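Local coordinates for indole-3-acetic acid-amido synthetase GH3.15 (Arabidopsis thaliana, PDB 6E1Q), which conjugates glutamine, and possibly cysteine, to the auxin precursor indole-3-butyric acid by ATP-dependent adenylation, and likewise modifies the herbicide 2,4-DB, at residues Y326-F337 / S347-F357; V385-P393 / R405-F415. All coordinates share one frame; numbering follows the deposited sequence.

Contact 1: residues Y326-F337 / S347-F357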
loop_
_atom_site.group_PDB
_atom_site.type_symbol
_atom_site.label_atom_id
_atom_site.label_comp_id
_atom_site.label_asym_id
_atom_site.label_seq_id
_atom_site.Cartn_x
_atom_site.Cartn_y
_atom_site.Cartn_z
ATOM N N TYR A 326 -5.698 -0.383 8.008
ATOM C CA TYR A 326 -4.580 -1.321 8.042
ATOM C C TYR A 326 -5.153 -2.713 7.796
ATOM O O TYR A 326 -5.917 -3.237 8.620
ATOM C CB TYR A 326 -3.807 -1.264 9.361
ATOM C CG TYR A 326 -2.777 -2.367 9.437
ATOM C CD1 TYR A 326 -1.761 -2.454 8.489
ATOM C CD2 TYR A 326 -2.843 -3.337 10.412
ATOM C CE1 TYR A 326 -0.834 -3.478 8.520
ATOM C CE2 TYR A 326 -1.912 -4.367 10.464
ATOM C CZ TYR A 326 -0.916 -4.436 9.518
ATOM O OH TYR A 326 -0.010 -5.473 9.574
ATOM N N GLY A 327 -4.786 -3.301 6.664
ATOM C CA GLY A 327 -5.332 -4.588 6.266
ATOM C C GLY A 327 -4.476 -5.266 5.216
ATOM O O GLY A 327 -3.470 -4.730 4.750
ATOM N N SER A 328 -4.889 -6.475 4.852
ATOM C CA SER A 328 -4.177 -7.272 3.866
ATOM C C SER A 328 -5.194 -8.205 3.246
ATOM O O SER A 328 -6.324 -8.313 3.728
ATOM C CB SER A 328 -3.012 -8.057 4.488
ATOM O OG SER A 328 -3.512 -9.009 5.418
ATOM N N SER A 329 -4.792 -8.874 2.159
ATOM C CA SER A 329 -5.671 -9.876 1.565
ATOM C C SER A 329 -6.136 -10.863 2.618
ATOM O O SER A 329 -7.303 -11.258 2.632
ATOM C CB SER A 329 -4.963 -10.612 0.422
ATOM O OG SER A 329 -4.729 -9.727 -0.658
ATOM N N GLU A 330 -5.231 -11.236 3.534
ATOM C CA GLU A 330 -5.506 -12.271 4.527
ATOM C C GLU A 330 -6.483 -11.801 5.604
ATOM O O GLU A 330 -7.259 -12.606 6.141
ATOM C CB GLU A 330 -4.189 -12.710 5.176
ATOM C CG GLU A 330 -3.195 -13.409 4.220
ATOM C CD GLU A 330 -2.122 -12.481 3.665
ATOM O OE1 GLU A 330 -1.032 -12.980 3.293
ATOM O OE2 GLU A 330 -2.373 -11.261 3.599
ATOM N N CYS A 331 -6.453 -10.520 5.951
ATOM C CA CYS A 331 -7.256 -10.058 7.080
ATOM C C CYS A 331 -7.359 -8.544 7.082
ATOM O O CYS A 331 -6.339 -7.859 6.970
ATOM C CB CYS A 331 -6.643 -10.523 8.409
ATOM S SG CYS A 331 -7.832 -10.524 9.758
ATOM N N PHE A 332 -8.565 -8.008 7.229
ATOM C CA PHE A 332 -8.698 -6.595 7.576
ATOM C C PHE A 332 -8.448 -6.442 9.068
ATOM O O PHE A 332 -9.085 -7.123 9.877
ATOM C CB PHE A 332 -10.084 -6.058 7.234
ATOM C CG PHE A 332 -10.212 -4.591 7.449
ATOM C CD1 PHE A 332 -9.438 -3.703 6.719
ATOM C CD2 PHE A 332 -11.078 -4.087 8.402
ATOM C CE1 PHE A 332 -9.541 -2.340 6.924
ATOM C CE2 PHE A 332 -11.183 -2.719 8.605
ATOM C CZ PHE A 332 -10.417 -1.851 7.865
ATOM N N MET A 333 -7.539 -5.549 9.442
ATOM C CA MET A 333 -7.011 -5.641 10.801
ATOM C C MET A 333 -7.249 -4.420 11.671
ATOM O O MET A 333 -7.603 -4.581 12.845
ATOM C CB MET A 333 -5.521 -5.946 10.751
ATOM C CG MET A 333 -5.273 -7.416 10.506
ATOM S SD MET A 333 -3.561 -7.844 10.267
ATOM C CE MET A 333 -3.307 -7.326 8.564
ATOM N N GLY A 334 -7.059 -3.204 11.158
ATOM C CA GLY A 334 -7.132 -2.046 12.028
ATOM C C GLY A 334 -7.613 -0.816 11.299
ATOM O O GLY A 334 -7.587 -0.753 10.066
ATOM N N VAL A 335 -8.040 0.177 12.080
ATOM C CA VAL A 335 -8.406 1.472 11.525
ATOM C C VAL A 335 -7.757 2.583 12.335
ATOM O O VAL A 335 -7.364 2.405 13.492
ATOM C CB VAL A 335 -9.934 1.690 11.462
ATOM C CG1 VAL A 335 -10.533 0.840 10.352
ATOM C CG2 VAL A 335 -10.582 1.402 12.810
ATOM N N ASN A 336 -7.677 3.751 11.716
ATOM C CA ASN A 336 -7.071 4.924 12.337
ATOM C C ASN A 336 -8.178 5.715 13.020
ATOM O O ASN A 336 -9.035 6.300 12.356
ATOM C CB ASN A 336 -6.323 5.722 11.269
ATOM C CG ASN A 336 -5.590 6.954 11.804
ATOM O OD1 ASN A 336 -4.981 7.686 11.007
ATOM N ND2 ASN A 336 -5.677 7.222 13.084
ATOM N N PHE A 337 -8.172 5.732 14.344
ATOM C CA PHE A 337 -9.190 6.517 15.018
ATOM C C PHE A 337 -8.886 8.008 15.049
ATOM O O PHE A 337 -9.698 8.769 15.584
ATOM C CB PHE A 337 -9.392 5.988 16.427
ATOM C CG PHE A 337 -10.371 4.862 16.487
ATOM C CD1 PHE A 337 -11.730 5.129 16.613
ATOM C CD2 PHE A 337 -9.950 3.546 16.409
ATOM C CE1 PHE A 337 -12.649 4.109 16.665
ATOM C CE2 PHE A 337 -10.879 2.508 16.456
ATOM C CZ PHE A 337 -12.228 2.795 16.582
ATOM N N SER A 347 -1.374 5.748 13.604
ATOM C CA SER A 347 -1.448 4.504 14.360
ATOM C C SER A 347 -2.786 3.824 14.099
ATOM O O SER A 347 -3.819 4.492 14.016
ATOM C CB SER A 347 -1.290 4.738 15.869
ATOM O OG SER A 347 0.051 4.583 16.270
ATOM N N TYR A 348 -2.773 2.492 14.025
ATOM C CA TYR A 348 -3.962 1.711 13.692
ATOM C C TYR A 348 -4.422 0.902 14.895
ATOM O O TYR A 348 -3.642 0.144 15.483
ATOM C CB TYR A 348 -3.682 0.786 12.514
ATOM C CG TYR A 348 -3.224 1.495 11.264
ATOM C CD1 TYR A 348 -4.131 2.202 10.470
ATOM C CD2 TYR A 348 -1.898 1.421 10.843
ATOM C CE1 TYR A 348 -3.723 2.839 9.289
ATOM C CE2 TYR A 348 -1.468 2.056 9.670
ATOM C CZ TYR A 348 -2.385 2.762 8.896
ATOM O OH TYR A 348 -1.966 3.385 7.736
ATOM N N THR A 349 -5.687 1.064 15.254
ATOM C CA THR A 349 -6.292 0.305 16.329
ATOM C C THR A 349 -6.818 -1.006 15.756
ATOM O O THR A 349 -7.573 -0.994 14.786
ATOM C CB THR A 349 -7.434 1.110 16.936
ATOM O OG1 THR A 349 -6.938 2.366 17.426
ATOM C CG2 THR A 349 -8.088 0.335 18.073
ATOM N N ILE A 350 -6.419 -2.131 16.352
ATOM C CA ILE A 350 -6.888 -3.438 15.895
ATOM C C ILE A 350 -8.356 -3.606 16.250
ATOM O O ILE A 350 -8.791 -3.261 17.355
ATOM C CB ILE A 350 -6.031 -4.559 16.508
ATOM C CG1 ILE A 350 -4.567 -4.393 16.099
ATOM C CG2 ILE A 350 -6.533 -5.915 16.083
ATOM C CD1 ILE A 350 -4.348 -4.407 14.595
ATOM N N ILE A 351 -9.147 -4.109 15.304
ATOM C CA ILE A 351 -10.588 -4.241 15.488
ATOM C C ILE A 351 -10.890 -5.697 15.858
ATOM O O ILE A 351 -10.750 -6.582 14.999
ATOM C CB ILE A 351 -11.360 -3.796 14.241
ATOM C CG1 ILE A 351 -11.058 -2.320 13.980
ATOM C CG2 ILE A 351 -12.852 -3.983 14.448
ATOM C CD1 ILE A 351 -11.450 -1.388 15.177
ATOM N N PRO A 352 -11.337 -5.971 17.092
ATOM C CA PRO A 352 -11.350 -7.352 17.608
ATOM C C PRO A 352 -12.306 -8.306 16.915
ATOM O O PRO A 352 -12.198 -9.518 17.138
ATOM C CB PRO A 352 -11.793 -7.175 19.073
ATOM C CG PRO A 352 -11.601 -5.771 19.382
ATOM C CD PRO A 352 -11.693 -4.989 18.127
ATOM N N CYS A 353 -13.286 -7.826 16.167
ATOM C CA CYS A 353 -14.232 -8.769 15.586
ATOM C C CYS A 353 -13.799 -9.272 14.217
ATOM O O CYS A 353 -14.465 -10.152 13.661
ATOM C CB CYS A 353 -15.622 -8.136 15.487
ATOM S SG CYS A 353 -15.621 -6.705 14.450
ATOM N N MET A 354 -12.701 -8.747 13.661
ATOM C CA MET A 354 -12.301 -9.080 12.295
ATOM C C MET A 354 -11.474 -10.358 12.207
ATOM O O MET A 354 -11.183 -10.814 11.099
ATOM C CB MET A 354 -11.517 -7.919 11.679
ATOM C CG MET A 354 -12.282 -6.603 11.726
ATOM S SD MET A 354 -13.908 -6.740 10.922
ATOM C CE MET A 354 -13.376 -6.989 9.225
ATOM N N GLY A 355 -11.115 -10.943 13.336
ATOM C CA GLY A 355 -10.271 -12.120 13.368
ATOM C C GLY A 355 -9.697 -12.277 14.753
ATOM O O GLY A 355 -9.877 -11.425 15.616
ATOM N N TYR A 356 -9.033 -13.408 14.971
ATOM C CA TYR A 356 -8.307 -13.650 16.215
ATOM C C TYR A 356 -6.843 -13.309 15.980
ATOM O O TYR A 356 -6.204 -13.885 15.091
ATOM C CB TYR A 356 -8.447 -15.097 16.694
ATOM C CG TYR A 356 -7.820 -15.338 18.060
ATOM C CD1 TYR A 356 -8.453 -14.905 19.221
ATOM C CD2 TYR A 356 -6.589 -15.977 18.185
ATOM C CE1 TYR A 356 -7.887 -15.113 20.465
ATOM C CE2 TYR A 356 -6.008 -16.187 19.432
ATOM C CZ TYR A 356 -6.668 -15.755 20.570
ATOM O OH TYR A 356 -6.118 -15.953 21.821
ATOM N N PHE A 357 -6.317 -12.389 16.783
ATOM C CA PHE A 357 -5.042 -11.735 16.509
ATOM C C PHE A 357 -4.045 -12.065 17.606
ATOM O O PHE A 357 -4.265 -11.724 18.773
ATOM C CB PHE A 357 -5.218 -10.219 16.408
ATOM C CG PHE A 357 -6.176 -9.784 15.337
ATOM C CD1 PHE A 357 -5.843 -9.916 14.000
ATOM C CD2 PHE A 357 -7.395 -9.227 15.662
ATOM C CE1 PHE A 357 -6.721 -9.515 13.013
ATOM C CE2 PHE A 357 -8.260 -8.814 14.691
ATOM C CZ PHE A 357 -7.928 -8.968 13.356
HETATM O O HOH W 1 -10.864 -9.832 8.081
HETATM O O HOH W 2 -5.905 4.678 15.862
#

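Contact 2: residues V385-P393 / R405-F415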
loop_
_atom_site.group_PDB
_atom_site.type_symbol
_atom_site.label_atom_id
_atom_site.label_comp_id
_atom_site.label_asym_id
_atom_site.label_seq_id
_atom_site.Cartn_x
_atom_site.Cartn_y
_atom_site.Cartn_z
ATOM N N VAL A 385 -0.113 -7.326 24.598
ATOM C CA VAL A 385 0.982 -6.646 23.931
ATOM C C VAL A 385 1.601 -5.565 24.848
ATOM O O VAL A 385 0.932 -5.009 25.727
ATOM C CB VAL A 385 0.375 -6.082 22.632
ATOM C CG1 VAL A 385 0.337 -4.568 22.620
ATOM C CG2 VAL A 385 0.995 -6.729 21.388
ATOM N N LYS A 386 2.893 -5.277 24.648
ATOM C CA LYS A 386 3.663 -4.364 25.500
ATOM C C LYS A 386 3.968 -3.073 24.755
ATOM O O LYS A 386 4.541 -3.110 23.661
ATOM C CB LYS A 386 4.995 -4.986 25.929
ATOM C CG LYS A 386 4.939 -5.995 27.038
ATOM C CD LYS A 386 6.182 -5.846 27.908
ATOM C CE LYS A 386 7.022 -7.103 27.902
ATOM N NZ LYS A 386 6.756 -7.951 29.101
ATOM N N ILE A 387 3.638 -1.927 25.361
ATOM C CA ILE A 387 3.833 -0.662 24.656
ATOM C C ILE A 387 5.316 -0.443 24.395
ATOM O O ILE A 387 6.152 -0.640 25.283
ATOM C CB ILE A 387 3.234 0.505 25.455
ATOM C CG1 ILE A 387 1.720 0.329 25.624
ATOM C CG2 ILE A 387 3.514 1.831 24.745
ATOM C CD1 ILE A 387 1.021 -0.049 24.330
ATOM N N GLY A 388 5.644 -0.026 23.166
ATOM C CA GLY A 388 7.009 0.229 22.749
ATOM C C GLY A 388 7.732 -0.949 22.127
ATOM O O GLY A 388 8.813 -0.753 21.565
ATOM N N HIS A 389 7.173 -2.161 22.214
ATOM C CA HIS A 389 7.761 -3.371 21.657
ATOM C C HIS A 389 7.234 -3.650 20.244
ATOM O O HIS A 389 6.110 -3.272 19.887
ATOM C CB HIS A 389 7.452 -4.576 22.547
ATOM C CG HIS A 389 8.198 -4.598 23.846
ATOM N ND1 HIS A 389 8.650 -3.456 24.473
ATOM C CD2 HIS A 389 8.569 -5.631 24.636
ATOM C CE1 HIS A 389 9.267 -3.785 25.594
ATOM N NE2 HIS A 389 9.218 -5.098 25.725
ATOM N N ASP A 390 8.053 -4.350 19.452
ATOM C CA ASP A 390 7.774 -4.624 18.043
ATOM C C ASP A 390 7.165 -6.007 17.921
ATOM O O ASP A 390 7.574 -6.930 18.626
ATOM C CB ASP A 390 9.049 -4.559 17.186
ATOM C CG ASP A 390 9.575 -3.125 16.998
ATOM O OD1 ASP A 390 8.883 -2.166 17.390
ATOM O OD2 ASP A 390 10.681 -2.955 16.444
ATOM N N TYR A 391 6.208 -6.157 17.004
ATOM C CA TYR A 391 5.502 -7.417 16.869
ATOM C C TYR A 391 5.159 -7.689 15.413
ATOM O O TYR A 391 4.926 -6.766 14.631
ATOM C CB TYR A 391 4.216 -7.414 17.674
ATOM C CG TYR A 391 4.375 -7.293 19.175
ATOM C CD1 TYR A 391 4.542 -8.425 19.971
ATOM C CD2 TYR A 391 4.306 -6.053 19.796
ATOM C CE1 TYR A 391 4.662 -8.313 21.362
ATOM C CE2 TYR A 391 4.422 -5.925 21.177
ATOM C CZ TYR A 391 4.600 -7.056 21.952
ATOM O OH TYR A 391 4.703 -6.920 23.319
ATOM N N GLU A 392 5.080 -8.972 15.075
ATOM C CA GLU A 392 4.519 -9.406 13.805
ATOM C C GLU A 392 3.138 -9.998 14.046
ATOM O O GLU A 392 3.012 -10.925 14.857
ATOM C CB GLU A 392 5.438 -10.434 13.129
ATOM C CG GLU A 392 4.806 -11.039 11.874
ATOM C CD GLU A 392 5.679 -12.074 11.164
ATOM O OE1 GLU A 392 6.683 -12.557 11.739
ATOM O OE2 GLU A 392 5.331 -12.406 10.013
ATOM N N PRO A 393 2.080 -9.532 13.387
ATOM C CA PRO A 393 0.755 -10.112 13.645
ATOM C C PRO A 393 0.670 -11.553 13.162
ATOM O O PRO A 393 1.274 -11.935 12.157
ATOM C CB PRO A 393 -0.202 -9.204 12.861
ATOM C CG PRO A 393 0.591 -7.948 12.591
ATOM C CD PRO A 393 2.014 -8.433 12.412
ATOM N N ARG A 405 1.316 -15.982 9.820
ATOM C CA ARG A 405 2.212 -14.850 9.951
ATOM C C ARG A 405 2.026 -13.912 8.770
ATOM O O ARG A 405 2.165 -14.315 7.612
ATOM C CB ARG A 405 3.654 -15.333 10.055
ATOM C CG ARG A 405 3.969 -15.900 11.432
ATOM C CD ARG A 405 5.312 -16.608 11.422
ATOM N NE ARG A 405 6.395 -15.652 11.242
ATOM C CZ ARG A 405 7.656 -15.997 11.015
ATOM N NH1 ARG A 405 7.987 -17.281 10.948
ATOM N NH2 ARG A 405 8.582 -15.058 10.861
ATOM N N VAL A 406 1.726 -12.655 9.081
ATOM C CA VAL A 406 1.343 -11.675 8.081
ATOM C C VAL A 406 2.556 -11.031 7.426
ATOM O O VAL A 406 2.462 -10.557 6.287
ATOM C CB VAL A 406 0.399 -10.681 8.785
ATOM C CG1 VAL A 406 0.449 -9.323 8.165
ATOM C CG2 VAL A 406 -1.018 -11.241 8.772
ATOM N N GLY A 407 3.711 -11.042 8.088
ATOM C CA GLY A 407 4.927 -10.534 7.483
ATOM C C GLY A 407 5.157 -9.047 7.649
ATOM O O GLY A 407 6.098 -8.517 7.048
ATOM N N ASP A 408 4.305 -8.352 8.401
ATOM C CA ASP A 408 4.545 -6.976 8.805
ATOM C C ASP A 408 5.109 -6.955 10.215
ATOM O O ASP A 408 4.922 -7.892 10.990
ATOM C CB ASP A 408 3.263 -6.142 8.785
ATOM C CG ASP A 408 2.627 -6.062 7.420
ATOM O OD1 ASP A 408 3.359 -6.090 6.409
ATOM O OD2 ASP A 408 1.380 -5.961 7.374
ATOM N N VAL A 409 5.790 -5.860 10.541
ATOM C CA VAL A 409 6.246 -5.564 11.893
ATOM C C VAL A 409 5.552 -4.284 12.338
ATOM O O VAL A 409 5.599 -3.264 11.641
ATOM C CB VAL A 409 7.777 -5.428 11.975
ATOM C CG1 VAL A 409 8.215 -4.918 13.379
ATOM C CG2 VAL A 409 8.448 -6.763 11.634
ATOM N N LEU A 410 4.858 -4.362 13.460
ATOM C CA LEU A 410 4.145 -3.241 14.050
ATOM C C LEU A 410 4.753 -2.914 15.408
ATOM O O LEU A 410 5.194 -3.815 16.126
ATOM C CB LEU A 410 2.676 -3.589 14.222
ATOM C CG LEU A 410 1.952 -4.087 12.965
ATOM C CD1 LEU A 410 0.517 -4.434 13.308
ATOM C CD2 LEU A 410 2.018 -3.038 11.873
ATOM N N ARG A 411 4.759 -1.635 15.776
ATOM C CA ARG A 411 5.118 -1.236 17.130
ATOM C C ARG A 411 3.860 -0.826 17.880
ATOM O O ARG A 411 3.112 0.039 17.417
ATOM C CB ARG A 411 6.141 -0.093 17.152
ATOM C CG ARG A 411 6.766 0.145 18.579
ATOM C CD ARG A 411 7.853 1.224 18.608
ATOM N NE ARG A 411 7.323 2.532 18.221
ATOM C CZ ARG A 411 7.482 3.084 17.019
ATOM N NH1 ARG A 411 8.173 2.450 16.076
ATOM N NH2 ARG A 411 6.938 4.269 16.752
ATOM N N ALA A 412 3.636 -1.450 19.036
ATOM C CA ALA A 412 2.516 -1.083 19.896
ATOM C C ALA A 412 2.755 0.298 20.503
ATOM O O ALA A 412 3.779 0.523 21.158
ATOM C CB ALA A 412 2.355 -2.133 20.989
ATOM N N THR A 413 1.822 1.236 20.296
ATOM C CA THR A 413 2.048 2.603 20.754
ATOM C C THR A 413 1.080 3.064 21.835
ATOM O O THR A 413 1.318 4.119 22.426
ATOM C CB THR A 413 1.959 3.599 19.586
ATOM O OG1 THR A 413 0.835 3.264 18.762
ATOM C CG2 THR A 413 3.225 3.518 18.732
ATOM N N GLY A 414 0.023 2.311 22.130
ATOM C CA GLY A 414 -0.950 2.746 23.118
ATOM C C GLY A 414 -2.251 1.965 22.983
ATOM O O GLY A 414 -2.304 0.920 22.337
ATOM N N PHE A 415 -3.290 2.509 23.604
ATOM C CA PHE A 415 -4.597 1.867 23.679
ATOM C C PHE A 415 -5.686 2.872 23.327
ATOM O O PHE A 415 -5.694 3.989 23.854
ATOM C CB PHE A 415 -4.848 1.321 25.083
ATOM C CG PHE A 415 -3.834 0.304 25.537
ATOM C CD1 PHE A 415 -3.860 -0.989 25.035
ATOM C CD2 PHE A 415 -2.871 0.638 26.477
ATOM C CE1 PHE A 415 -2.940 -1.934 25.458
ATOM C CE2 PHE A 415 -1.952 -0.304 26.913
ATOM C CZ PHE A 415 -1.991 -1.591 26.402
HETATM O O HOH W 3 9.905 0.652 16.105
#

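Contact 1: residues Y326-F337 / S347-F357
S347 lies against V335 and N336, and a water that accepts from F337 N donates to S347 O. Y348 lays one face of its ring under Y326 CB, 3.6 Å from the ring centroid; the rings, tilted by 28°, barely overlap. T349 and V335 form a hydrogen-bonded antiparallel pair, T349 N to V335 O at 2.8 Å and V335 N to T349 O. T349 OG1 meets the edge of the F337 ring. I350 and G334 are the non-hydrogen-bonded pair, and a side chain on G334 would run into T349 O. I351 N extends the ladder to M333 O (2.9 Å), and I351 CD1 lies 3.8 Å from V335 CG2. At the end of the type I turn from I351, M354 sets CG anti to the carbonyl carbon (chi1 -55°) and two further bends bring CE to the edge of the F332 ring; a second water joins M354 O to F332 N. F357 CE1 closes the contact, 3.6 Å from M333 CG and obliquely beside C331 SG. Backbone bonds and waters thus satisfy polar groups amid apolar packing, which probably helps hold F332 at the bound ligand and Y326 and Y348 at the ATP site.

Contact 2: residues V385-P393 / R405-F415
E392 and R405 carry the ionic part of this hairpin contact. The carboxylate and guanidinium planes stand 74° apart, and R405 presents NE and NH2 side-on, both to E392 OE1: NE at 3.1 Å from above the carboxylate plane, NH2 to the syn lone pair. The glutamate chain reaches that far because CG is anti to the backbone N (chi1 173°) and the rest is extended; its other oxygen, OE2, takes a weak bond from G407 N at 2.9 Å. With an alanine in place of E392, the R405 guanidinium is likely to lose its carboxylate mate and G407 N its weakly bound acceptor. Two residues before E392, D390 faces R411, with D390 OD1 3.4 Å from R411 CG.

Backbone bonds run the length of the pairing. Y391 and L410 form the hydrogen-bonded antiparallel pair, both bonds at 2.7 Å. A412 N bonds to H389 O, and G388 N gives A412 O a nearly straight bond (171°) from the type II turn of K386 to H389. V406 N reaches P393 O beyond the regular strand pairing.

The apolar contacts are spread along the hairpin. P393 CG lies 3.6 Å from L410 CD1, V385 CG1 meets A412 CB at the same distance, and I387 CD1 rests over one face of the F415 ring.

Strands 390-396 and 404-416 form a beta hairpin inside the GH3 central domain. Strand 356-361 flanks the first, with V385 and Y391 packing on F359, and strand 419-427 flanks the second, where L410 touches F422 and F424. D408, an ATP-binding residue, forms a salt bridge with R427 and is hydrogen-bonded to Y326 OH, while P393 and V406 pack against Y326 of strand 321-327.

How the contacts relate
Contact 1 is almost wholly buried, whereas contact 2 runs from a buried flank out to exposed residues around its K386-H389 turn. Both rest on antiparallel backbone pairing, and strand 356-361, which begins in contact 1, lies beside strand 390-396 of contact 2. Their side-chain chemistry follows their place: ring and sulfur packing with bridging waters in the first, a salt bridge in the second. They meet directly. Y326 OH lies 2.6 Å from D408 OD2, a probable hydrogen bond joining two ATP-binding residues, and S347 OG probably bonds T413 OG1, which is also hydrogen-bonded to H421 ND1. Y326 CE2 packs on L410 CD1 at 3.7 Å.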